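Local structure of MstE (Scytonema sp. PCC 10023, 6SBF) at residues Ala63-Gly66 against Thr67-Thr71; Ala75-His78 against Glu79-Gln83; Leu272-Leu275 against Leu276-Thr279; Ala290-Gly293 against Trp294-Gln298; Lys337-Gly341 against Ser342-Asp346. The protein is a monodomain class II terpene cyclase that assembles complex isoprenoid scaffolds, probably on the route to merosterols. The protein carries 1 engineered substitution. All blocks are in the same frame, centred on the assembly; numbering follows the deposited sequence.

Contact 1 of 5, residues Ala63-Gly66 against Thr67-Thr71; sequences AYVG and TMLAT
Ala63-Gly66 and the residues from Thr67 on continue helix 59-69 near its C-terminal end, with Thr71 already in the loop, and the join is made by alpha-helical hydrogen bonds: Thr67 N to Ala63 O, Met68 N to Tyr64 O at 2.9 Å, and Leu69 N to Val65 O. Ala63 O is gripped twice, because Thr67 OG1 also gives it a bond of 2.8 Å. The amide and the hydroxyl reach this oxygen from opposite faces of its carbonyl plane. Thr67 suits the helix for this reason: with OG1 beside its own backbone N (chi1 -62°), the hydroxyl folds back on the preceding turn and satisfies itself there.

One turn apart, Met68 lies over one face of the Tyr64 ring. Its CG stands 4.2 Å from the ring centroid, and its CE hangs 3.8 Å above the ring plane, displaced toward the rim. SD is set obliquely at 4.6 Å from the same centroid, a Met-aromatic contact. Bends at both chi2 and chi3 curl the flexible thioether over the ring. On another side of the helix Val65 CG1 and Leu69 CD1 lie side by side at 4.0 Å. With an alanine in place of Tyr64, Met68 is likely to lose the surface it rests on and Thr355 the hydroxyl that binds it.

The phenol lies deep in the alpha6-alpha6 barrel enzyme: its OH is hydrogen-bonded to Thr355 and its ring stacks on Phe351, both of helix 350-363, while Trp114 of helix 109-121 meets it edge-to-face. Val65 also packs on helix 350-363, and Leu69 on helix 75-90.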
# COMPACT_ATOMS: atom_id res chain seq x y z
N ALA A 63 5.96 -6.27 -6.29
CA ALA A 63 5.50 -7.01 -5.09
C ALA A 63 4.11 -6.50 -4.70
O ALA A 63 3.20 -7.29 -4.34
CB ALA A 63 6.51 -6.88 -3.96
N TYR A 64 3.94 -5.16 -4.68
CA TYR A 64 2.66 -4.54 -4.29
C TYR A 64 1.56 -4.92 -5.28
O TYR A 64 0.47 -5.35 -4.90
CB TYR A 64 2.85 -3.05 -4.14
CG TYR A 64 1.60 -2.29 -3.78
CD1 TYR A 64 0.74 -1.77 -4.71
CD2 TYR A 64 1.30 -2.09 -2.44
CE1 TYR A 64 -0.37 -1.00 -4.38
CE2 TYR A 64 0.18 -1.32 -2.10
CZ TYR A 64 -0.64 -0.76 -3.05
OH TYR A 64 -1.73 0.01 -2.71
N VAL A 65 1.81 -4.68 -6.55
CA VAL A 65 0.79 -4.94 -7.60
C VAL A 65 0.44 -6.44 -7.59
O VAL A 65 -0.74 -6.75 -7.73
CB VAL A 65 1.24 -4.42 -8.96
CG1 VAL A 65 0.29 -4.86 -10.05
CG2 VAL A 65 1.37 -2.91 -8.96
N GLY A 66 1.45 -7.28 -7.51
CA GLY A 66 1.16 -8.72 -7.50
C GLY A 66 0.29 -9.07 -6.31
O GLY A 66 -0.69 -9.83 -6.47
N THR A 67 0.58 -8.51 -5.13
CA THR A 67 -0.26 -8.79 -3.95
C THR A 67 -1.68 -8.27 -4.22
O THR A 67 -2.68 -8.96 -3.86
CB THR A 67 0.39 -8.17 -2.70
OG1 THR A 67 1.67 -8.76 -2.46
CG2 THR A 67 -0.49 -8.38 -1.47
N MET A 68 -1.81 -7.07 -4.78
CA MET A 68 -3.16 -6.51 -5.05
C MET A 68 -3.94 -7.46 -5.94
O MET A 68 -5.15 -7.64 -5.77
CB MET A 68 -3.06 -5.13 -5.69
CG MET A 68 -2.56 -4.02 -4.83
SD MET A 68 -3.62 -3.66 -3.43
CE MET A 68 -2.57 -4.09 -2.07
N LEU A 69 -3.28 -8.03 -6.95
CA LEU A 69 -3.99 -8.88 -7.95
C LEU A 69 -4.19 -10.31 -7.46
O LEU A 69 -4.88 -11.08 -8.16
CB LEU A 69 -3.19 -8.85 -9.26
CG LEU A 69 -3.19 -7.52 -10.00
CD1 LEU A 69 -2.33 -7.61 -11.23
CD2 LEU A 69 -4.57 -7.13 -10.43
N ALA A 70 -3.64 -10.68 -6.32
CA ALA A 70 -3.78 -12.05 -5.79
C ALA A 70 -5.23 -12.38 -5.43
O ALA A 70 -5.54 -13.56 -5.29
CB ALA A 70 -2.87 -12.24 -4.59
N THR A 71 -6.12 -11.39 -5.30
CA THR A 71 -7.57 -11.61 -5.02
C THR A 71 -8.30 -12.10 -6.28
O THR A 71 -9.43 -12.60 -6.17
CB THR A 71 -8.25 -10.35 -4.47
OG1 THR A 71 -7.52 -9.79 -3.38
CG2 THR A 71 -9.61 -10.70 -3.95

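Contact 2 of 5, residues Ala75-His78 against Glu79-Gln83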
# COMPACT_ATOMS: atom_id res chain seq x y z
N ALA A 75 -6.78 -17.64 -14.01
CA ALA A 75 -5.55 -18.39 -14.22
C ALA A 75 -4.46 -17.50 -14.83
O ALA A 75 -3.28 -17.65 -14.44
CB ALA A 75 -5.82 -19.59 -15.10
N HIS A 76 -4.80 -16.65 -15.77
CA HIS A 76 -3.74 -15.84 -16.41
C HIS A 76 -3.15 -14.79 -15.44
O HIS A 76 -1.98 -14.43 -15.56
CB HIS A 76 -4.22 -15.25 -17.71
CG HIS A 76 -5.19 -14.15 -17.59
ND1 HIS A 76 -6.49 -14.37 -17.15
CD2 HIS A 76 -5.09 -12.85 -17.93
CE1 HIS A 76 -7.13 -13.19 -17.20
NE2 HIS A 76 -6.31 -12.30 -17.69
N VAL A 77 -3.97 -14.37 -14.48
CA VAL A 77 -3.41 -13.46 -13.44
C VAL A 77 -2.52 -14.24 -12.51
O VAL A 77 -1.43 -13.82 -12.15
CB VAL A 77 -4.54 -12.74 -12.70
CG1 VAL A 77 -3.98 -11.91 -11.57
CG2 VAL A 77 -5.32 -11.86 -13.66
N HIS A 78 -2.92 -15.47 -12.13
CA HIS A 78 -2.03 -16.31 -11.29
C HIS A 78 -0.70 -16.54 -11.99
O HIS A 78 0.34 -16.48 -11.36
CB HIS A 78 -2.69 -17.63 -10.86
CG HIS A 78 -1.93 -18.31 -9.78
ND1 HIS A 78 -1.90 -17.82 -8.50
CD2 HIS A 78 -1.14 -19.42 -9.81
CE1 HIS A 78 -1.08 -18.58 -7.80
NE2 HIS A 78 -0.60 -19.60 -8.57
N GLU A 79 -0.75 -16.74 -13.31
CA GLU A 79 0.52 -16.93 -14.09
C GLU A 79 1.37 -15.67 -14.04
O GLU A 79 2.60 -15.76 -13.89
CB GLU A 79 0.19 -17.30 -15.53
CG GLU A 79 -0.37 -18.69 -15.70
CD GLU A 79 -0.93 -18.98 -17.08
OE1 GLU A 79 -1.08 -18.10 -17.92
OE2 GLU A 79 -1.24 -20.20 -17.29
N ALA A 80 0.73 -14.51 -14.13
CA ALA A 80 1.47 -13.23 -14.01
C ALA A 80 2.13 -13.11 -12.64
O ALA A 80 3.26 -12.63 -12.52
CB ALA A 80 0.56 -12.08 -14.28
N LEU A 81 1.43 -13.54 -11.59
CA LEU A 81 2.00 -13.51 -10.24
C LEU A 81 3.15 -14.48 -10.07
O LEU A 81 4.18 -14.17 -9.45
CB LEU A 81 0.93 -13.74 -9.20
CG LEU A 81 0.12 -12.54 -8.77
CD1 LEU A 81 -0.24 -11.57 -9.86
CD2 LEU A 81 -1.03 -12.92 -7.90
N MET A 82 3.04 -15.66 -10.68
CA MET A 82 4.15 -16.65 -10.66
C MET A 82 5.38 -16.03 -11.36
O MET A 82 6.49 -16.16 -10.86
CB MET A 82 3.67 -17.92 -11.37
CG MET A 82 2.64 -18.67 -10.58
SD MET A 82 3.49 -19.66 -9.37
CE MET A 82 3.79 -21.11 -10.39
N GLN A 83 5.16 -15.34 -12.49
CA GLN A 83 6.26 -14.69 -13.21
C GLN A 83 6.88 -13.57 -12.35
O GLN A 83 8.09 -13.42 -12.29
CB GLN A 83 5.81 -14.14 -14.56
CG GLN A 83 6.91 -13.21 -15.18
CD GLN A 83 6.59 -12.71 -16.58
OE1 GLN A 83 7.01 -13.31 -17.57
NE2 GLN A 83 5.84 -11.62 -16.66
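Leu81 sits one turn beyond Val77 in helix 75-90, and its side chain can be followed over the backbone of that earlier turn. CB points toward residues 75-78 and lies 3.5 Å from His78 O. Leu81 CG stands 3.9 Å from Val77 O, the oxygen that also accepts the hydrogen bond of Leu81 N at 2.9 Å. At the tip the two methyls part: Leu81 CD1 bends back to 3.4 Å from Val77 O and meets Val77 CG1 at 4.1 Å, and CD2 packs against Gly66 and Ala70. The chi2 of 39° swings CD1 toward the carbonyl. Branched aliphatic residues suit both positions, since Val77 and Leu81 lie side by side and offer one apolar surface.

The solvent side is built of other residue types. Glu79 runs back along the helix, its CG 3.3 Å from Ala75 O, and its carboxylate ends near a bound glycerol that probably came from the crystallisation liquor. Exposed His78 meets Met82 obliquely, His78 NE2 lying 3.9 Å from Met82 CG, but the pairing is doubtful because Met82 was modelled in two conformers.

Val77, Ala80 and Leu81 form the buried side of the helix. Val77 and Leu81 pack on Leu69 of helix 59-69, and Val77 also touches Val32 of helix 18-37. Ala80 meets Leu36 of helix 18-37, where a small residue suits the close approach, and exposed His76 touches Leu36 at the margin.

Contact 3 of 5, residues Leu272-Leu275 against Leu276-Thr279; sequences LRLL and LLNT
The flat groups joining Leu276 and Leu277 to the helix before them are peptide carbonyls, met from above their planes. Leu276 N stands 65° out of the carbonyl plane of Arg273 and binds its oxygen at 3.1 Å. Leu277 N likewise lies above the carbonyl plane of Leu274, 47° out of it, with a bond of 3.1 Å to that oxygen. Near the C-terminal end of the helix these i to i+3 bonds outweigh the weak i to i+4 bond of Leu276 N to Leu272 O at 3.3 Å.

The leucine side chains lean back on the carbonyls of the preceding turn. CG of Leu276, turned beside its own backbone N (chi1 -67°), comes 3.4 Å from Leu272 O, while Leu276 CB is 3.4 Å from Arg273 O. Leu277 places CG 3.5 Å from Leu274 O and brings CD1 to 4.3 Å from Leu274 CD1, a loose apolar touch. An alanine in place of Leu276 removes CG and both methyls, and is likely to uncover the Leu272 carbonyl and open a gap against Arg288 and Lys362.

Arg273 reaches into the protein for a salt bridge with Glu224, and Asn278 binds Glu239 through ND2 and the amides of Val280 and Asp281 through OD1. These polar ends suit buried places because each has a partner. The arrangement is a helix C-terminus from which the chain passes through a type I turn, Leu275 to Asn278, into the link between helices 265-275 and 282-298 of the alpha6-alpha6 barrel.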
# COMPACT_ATOMS: atom_id res chain seq x y z
N LEU A 272 -12.44 2.12 1.09
CA LEU A 272 -13.39 1.03 0.73
C LEU A 272 -12.91 -0.27 1.38
O LEU A 272 -13.75 -1.00 1.98
CB LEU A 272 -13.52 0.97 -0.78
CG LEU A 272 -14.38 -0.16 -1.33
CD1 LEU A 272 -15.76 -0.15 -0.70
CD2 LEU A 272 -14.45 -0.09 -2.84
N ARG A 273 -11.61 -0.57 1.34
CA ARG A 273 -11.11 -1.78 1.99
C ARG A 273 -11.39 -1.70 3.52
O ARG A 273 -11.81 -2.71 4.10
CB ARG A 273 -9.62 -1.95 1.76
CG ARG A 273 -9.35 -2.53 0.43
CD ARG A 273 -7.88 -2.89 0.22
NE ARG A 273 -7.21 -3.81 1.15
CZ ARG A 273 -6.10 -4.51 0.85
NH1 ARG A 273 -5.66 -4.56 -0.39
NH2 ARG A 273 -5.44 -5.15 1.79
N LEU A 274 -11.14 -0.56 4.12
CA LEU A 274 -11.40 -0.40 5.57
C LEU A 274 -12.87 -0.70 5.88
O LEU A 274 -13.18 -1.40 6.88
CB LEU A 274 -11.02 1.02 5.98
CG LEU A 274 -11.41 1.45 7.40
CD1 LEU A 274 -10.81 0.61 8.48
CD2 LEU A 274 -10.96 2.91 7.57
N LEU A 275 -13.77 -0.22 5.06
CA LEU A 275 -15.23 -0.34 5.30
C LEU A 275 -15.72 -1.80 5.12
O LEU A 275 -16.80 -2.10 5.57
CB LEU A 275 -16.03 0.61 4.41
CG LEU A 275 -15.82 2.11 4.70
CD1 LEU A 275 -16.50 2.91 3.62
CD2 LEU A 275 -16.30 2.48 6.08
N LEU A 276 -14.92 -2.68 4.52
CA LEU A 276 -15.28 -4.11 4.41
C LEU A 276 -15.13 -4.78 5.76
O LEU A 276 -15.58 -5.95 5.88
CB LEU A 276 -14.39 -4.77 3.39
CG LEU A 276 -14.65 -4.28 1.96
CD1 LEU A 276 -13.63 -4.87 1.05
CD2 LEU A 276 -16.05 -4.74 1.51
N LEU A 277 -14.57 -4.13 6.77
CA LEU A 277 -14.36 -4.80 8.08
C LEU A 277 -15.60 -4.77 8.96
O LEU A 277 -15.53 -5.34 10.05
CB LEU A 277 -13.13 -4.20 8.77
CG LEU A 277 -11.85 -4.41 7.98
CD1 LEU A 277 -10.69 -3.69 8.66
CD2 LEU A 277 -11.49 -5.89 7.78
N ASN A 278 -16.67 -4.18 8.49
CA ASN A 278 -17.98 -4.24 9.16
C ASN A 278 -19.00 -4.62 8.10
O ASN A 278 -19.21 -3.89 7.17
CB ASN A 278 -18.34 -2.92 9.87
CG ASN A 278 -19.70 -2.99 10.54
OD1 ASN A 278 -20.67 -3.34 9.90
ND2 ASN A 278 -19.74 -2.72 11.82
N THR A 279 -19.62 -5.78 8.29
CA THR A 279 -20.55 -6.31 7.27
C THR A 279 -21.99 -6.28 7.74
O THR A 279 -22.83 -6.75 6.96
CB THR A 279 -20.15 -7.71 6.80
OG1 THR A 279 -20.16 -8.56 7.95
CG2 THR A 279 -18.80 -7.68 6.10

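Contact 4 of 5, residues Ala290-Gly293 against Trp294-Gln298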
# COMPACT_ATOMS: atom_id res chain seq x y z
N ALA A 290 -21.70 3.57 -2.42
CA ALA A 290 -21.41 4.92 -2.99
C ALA A 290 -19.97 4.99 -3.51
O ALA A 290 -19.74 5.52 -4.60
CB ALA A 290 -21.72 6.03 -1.96
N ALA A 291 -19.03 4.45 -2.76
CA ALA A 291 -17.60 4.44 -3.13
C ALA A 291 -17.42 3.61 -4.40
O ALA A 291 -16.68 4.01 -5.33
CB ALA A 291 -16.77 3.90 -2.01
N ILE A 292 -18.08 2.46 -4.46
CA ILE A 292 -18.00 1.61 -5.69
C ILE A 292 -18.52 2.45 -6.86
O ILE A 292 -17.88 2.45 -7.95
CB ILE A 292 -18.79 0.30 -5.50
CG1 ILE A 292 -18.08 -0.62 -4.52
CG2 ILE A 292 -19.02 -0.37 -6.85
CD1 ILE A 292 -18.97 -1.77 -4.03
N GLY A 293 -19.68 3.08 -6.72
CA GLY A 293 -20.23 3.83 -7.86
C GLY A 293 -19.29 4.93 -8.32
O GLY A 293 -19.09 5.14 -9.53
N TRP A 294 -18.70 5.65 -7.38
CA TRP A 294 -17.81 6.77 -7.75
C TRP A 294 -16.56 6.22 -8.44
O TRP A 294 -16.14 6.74 -9.48
CB TRP A 294 -17.47 7.58 -6.51
CG TRP A 294 -16.63 8.77 -6.85
CD1 TRP A 294 -17.07 9.98 -7.30
CD2 TRP A 294 -15.20 8.85 -6.70
NE1 TRP A 294 -15.98 10.80 -7.47
CE2 TRP A 294 -14.83 10.16 -7.07
CE3 TRP A 294 -14.21 7.98 -6.25
CZ2 TRP A 294 -13.51 10.58 -7.05
CZ3 TRP A 294 -12.89 8.39 -6.21
CH2 TRP A 294 -12.55 9.69 -6.60
N LEU A 295 -16.00 5.13 -7.89
CA LEU A 295 -14.79 4.57 -8.54
C LEU A 295 -15.16 4.06 -9.96
O LEU A 295 -14.36 4.27 -10.89
CB LEU A 295 -14.22 3.44 -7.66
CG LEU A 295 -13.55 3.92 -6.39
CD1 LEU A 295 -13.28 2.76 -5.43
CD2 LEU A 295 -12.26 4.64 -6.68
N LEU A 296 -16.32 3.44 -10.13
CA LEU A 296 -16.71 3.00 -11.48
C LEU A 296 -16.76 4.21 -12.43
O LEU A 296 -16.29 4.12 -13.57
CB LEU A 296 -18.04 2.26 -11.50
CG LEU A 296 -18.05 0.94 -10.75
CD1 LEU A 296 -19.46 0.36 -10.70
CD2 LEU A 296 -17.11 -0.03 -11.39
N GLU A 297 -17.34 5.32 -11.97
CA GLU A 297 -17.48 6.53 -12.83
C GLU A 297 -16.12 7.16 -13.17
O GLU A 297 -16.01 7.70 -14.28
CB GLU A 297 -18.45 7.56 -12.22
CG GLU A 297 -18.66 8.83 -13.06
CD GLU A 297 -19.93 9.58 -12.71
OE1 GLU A 297 -20.34 10.45 -13.52
OE2 GLU A 297 -20.50 9.31 -11.61
N GLN A 298 -15.15 7.05 -12.27
CA GLN A 298 -13.82 7.70 -12.41
C GLN A 298 -12.90 6.93 -13.33
O GLN A 298 -11.87 7.46 -13.69
CB GLN A 298 -13.17 7.94 -11.05
CG GLN A 298 -13.97 8.89 -10.16
CD GLN A 298 -14.08 10.28 -10.76
OE1 GLN A 298 -13.10 10.85 -11.14
NE2 GLN A 298 -15.29 10.80 -10.88
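Ile292 and Leu296 lie one turn apart on alpha helix 282-298, in the squalene-hopene cyclase-like part of this alpha6-alpha6 barrel protein. Here the packing is close: Leu296 CG comes 3.2 Å from Ile292 O, and its CD1 meets Ile292 CG2 at 3.9 Å as the two side chains run alongside each other. On the buried side Leu295 likewise lays CG 3.3 Å from Ala291 O. Aliphatic residues fit because helices press on this side: Ile292 and Leu296 touch helix 18-37, while Leu295 packs on Leu272 and on helix 350-363.

The looser side carries Gly293 and Glu297. There is room for a side chain at Gly293, so crowding does not demand the glycine. Its carbonyl takes the regular helical bond, Glu297 N binding Gly293 O at 3.0 Å. Glu297, with CG anti to its backbone N and the chain extended, carries its carboxylate on the exposed side, as suits a charge.

Trp294 is partly exposed. A broad ring is apt here, for it reaches Phe254 and the threonines Thr265 and Thr268. Toward the helix end its indole is covered on one face by Gln298 CG, which lies over the ring centre 3.4 Å above the plane.

Contact 5 of 5, residues Lys337-Gly341 against Ser342-Asp346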
# COMPACT_ATOMS: atom_id res chain seq x y z
N LYS A 337 15.34 22.24 -6.98
CA LYS A 337 14.52 21.38 -6.08
C LYS A 337 15.29 20.18 -5.54
O LYS A 337 16.32 19.79 -6.04
CB LYS A 337 13.24 20.96 -6.81
CG LYS A 337 13.39 20.13 -8.08
CD LYS A 337 12.27 20.54 -9.04
CE LYS A 337 11.93 19.60 -10.18
NZ LYS A 337 10.47 19.73 -10.49
N ARG A 338 14.72 19.60 -4.51
CA ARG A 338 15.29 18.43 -3.83
C ARG A 338 14.12 17.54 -3.52
O ARG A 338 12.97 18.03 -3.47
CB ARG A 338 16.01 18.78 -2.53
CG ARG A 338 15.17 19.56 -1.52
CD ARG A 338 16.02 20.06 -0.37
NE ARG A 338 16.71 18.94 0.27
CZ ARG A 338 17.83 19.04 0.98
NH1 ARG A 338 18.38 17.96 1.50
NH2 ARG A 338 18.37 20.23 1.18
N PHE A 339 14.41 16.30 -3.23
CA PHE A 339 13.31 15.39 -2.87
C PHE A 339 12.84 15.58 -1.43
O PHE A 339 11.62 15.38 -1.20
CB PHE A 339 13.72 13.95 -3.16
CG PHE A 339 13.89 13.70 -4.63
CD1 PHE A 339 12.78 13.66 -5.48
CD2 PHE A 339 15.14 13.50 -5.16
CE1 PHE A 339 12.94 13.36 -6.83
CE2 PHE A 339 15.30 13.28 -6.52
CZ PHE A 339 14.21 13.23 -7.36
N GLU A 340 13.73 15.95 -0.52
CA GLU A 340 13.35 16.07 0.89
C GLU A 340 12.32 17.18 1.00
O GLU A 340 12.52 18.28 0.46
CB GLU A 340 14.53 16.34 1.81
CG GLU A 340 15.57 15.23 1.78
CD GLU A 340 16.57 15.30 0.64
OE1 GLU A 340 17.32 14.34 0.52
OE2 GLU A 340 16.57 16.27 -0.17
N GLY A 341 11.23 16.86 1.69
CA GLY A 341 10.10 17.75 1.87
C GLY A 341 9.19 17.80 0.68
O GLY A 341 8.28 18.64 0.68
N SER A 342 9.33 16.86 -0.24
CA SER A 342 8.45 16.80 -1.43
C SER A 342 7.68 15.48 -1.52
O SER A 342 8.00 14.54 -0.77
CB SER A 342 9.25 17.05 -2.67
OG SER A 342 9.83 15.84 -3.13
N ILE A 343 6.69 15.53 -2.37
CA ILE A 343 5.79 14.41 -2.64
C ILE A 343 5.94 14.04 -4.10
O ILE A 343 5.84 14.90 -4.99
CB ILE A 343 4.35 14.81 -2.27
CG1 ILE A 343 4.22 15.16 -0.81
CG2 ILE A 343 3.36 13.73 -2.66
CD1 ILE A 343 2.85 15.69 -0.41
N ILE A 344 6.07 12.74 -4.34
CA ILE A 344 6.01 12.16 -5.69
C ILE A 344 4.77 11.29 -5.85
O ILE A 344 4.12 10.96 -4.87
CB ILE A 344 7.34 11.45 -6.00
CG1 ILE A 344 7.55 10.19 -5.16
CG2 ILE A 344 8.50 12.43 -5.90
CD1 ILE A 344 8.60 9.32 -5.77
N PHE A 345 4.50 10.92 -7.08
CA PHE A 345 3.34 10.05 -7.35
C PHE A 345 3.70 8.98 -8.38
O PHE A 345 4.79 8.96 -8.95
CB PHE A 345 2.12 10.89 -7.77
CG PHE A 345 2.26 11.59 -9.08
CD1 PHE A 345 1.81 11.09 -10.25
CD2 PHE A 345 2.75 12.91 -9.09
CE1 PHE A 345 1.93 11.76 -11.45
CE2 PHE A 345 2.87 13.59 -10.29
CZ PHE A 345 2.43 13.02 -11.45
N ASP A 346 2.74 8.11 -8.56
CA ASP A 346 2.86 6.96 -9.48
C ASP A 346 2.54 7.41 -10.89
O ASP A 346 1.40 7.34 -11.34
CB ASP A 346 1.95 5.85 -9.02
CG ASP A 346 0.47 6.23 -8.85
OD1 ASP A 346 0.15 7.32 -8.31
OD2 ASP A 346 -0.38 5.37 -9.21
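A type II beta turn from Phe339 to Ser342 leads the chain into strand 342-344, closed by the bond of Ser342 N to Phe339 O at 2.9 Å. Gly341 takes the third place in the turn with a phi of 79°, a value that favours glycine. In the conformer described here, one of two, Ser342 OG also binds Phe339 O, at 2.7 Å. Amide and hydroxyl come to this oxygen from the same face of its plane. The hydroxyl can do so because OG lies between the backbone N and the carbonyl carbon (chi1 85°), the crowded position that a small serine tolerates.

Arg338, just before the turn, forms a salt bridge with Glu340 inside it: Arg338 NE is 2.7 Å from Glu340 OE2. That oxygen lies nearly in the guanidinium plane of Arg338, while NE approaches from above the carboxylate plane. Such a charged pair suits the exposed approach to the turn.

Strand 342-344 is the middle of a small mixed sheet, antiparallel to 311-313 and parallel to 328-329. The Phe339 ring stacks on Tyr330 and meets Phe50 edge-to-face, with Ile344 CG2 a distant 4.5 Å from Phe339 CD1, and Ile344 packs on Phe48 and Phe50 of strand 47-50.

How the contacts relate
Contacts 1 and 3 are the buried ones, each at a helix C-terminus, and they touch where Met68 CE meets Arg273 NH1. Contacts 2 and 4 lie on helices with one side to solvent, so apolar packing there gives way to exposed polar and charged residues. Contacts 1 and 2 lie on successive helices, as do contacts 3 and 4: Leu69 and Ala70 pack on Val77 and Leu81, and Leu272 rests on Ile292 and Leu295. Contacts 1, 2 and 4 use i to i+4 bonds, contact 3 mainly i to i+3. Contact 5, about 8 Å from contact 1 at nearest atoms, has a turn and strand with a surface salt bridge in place of bonds along a helix.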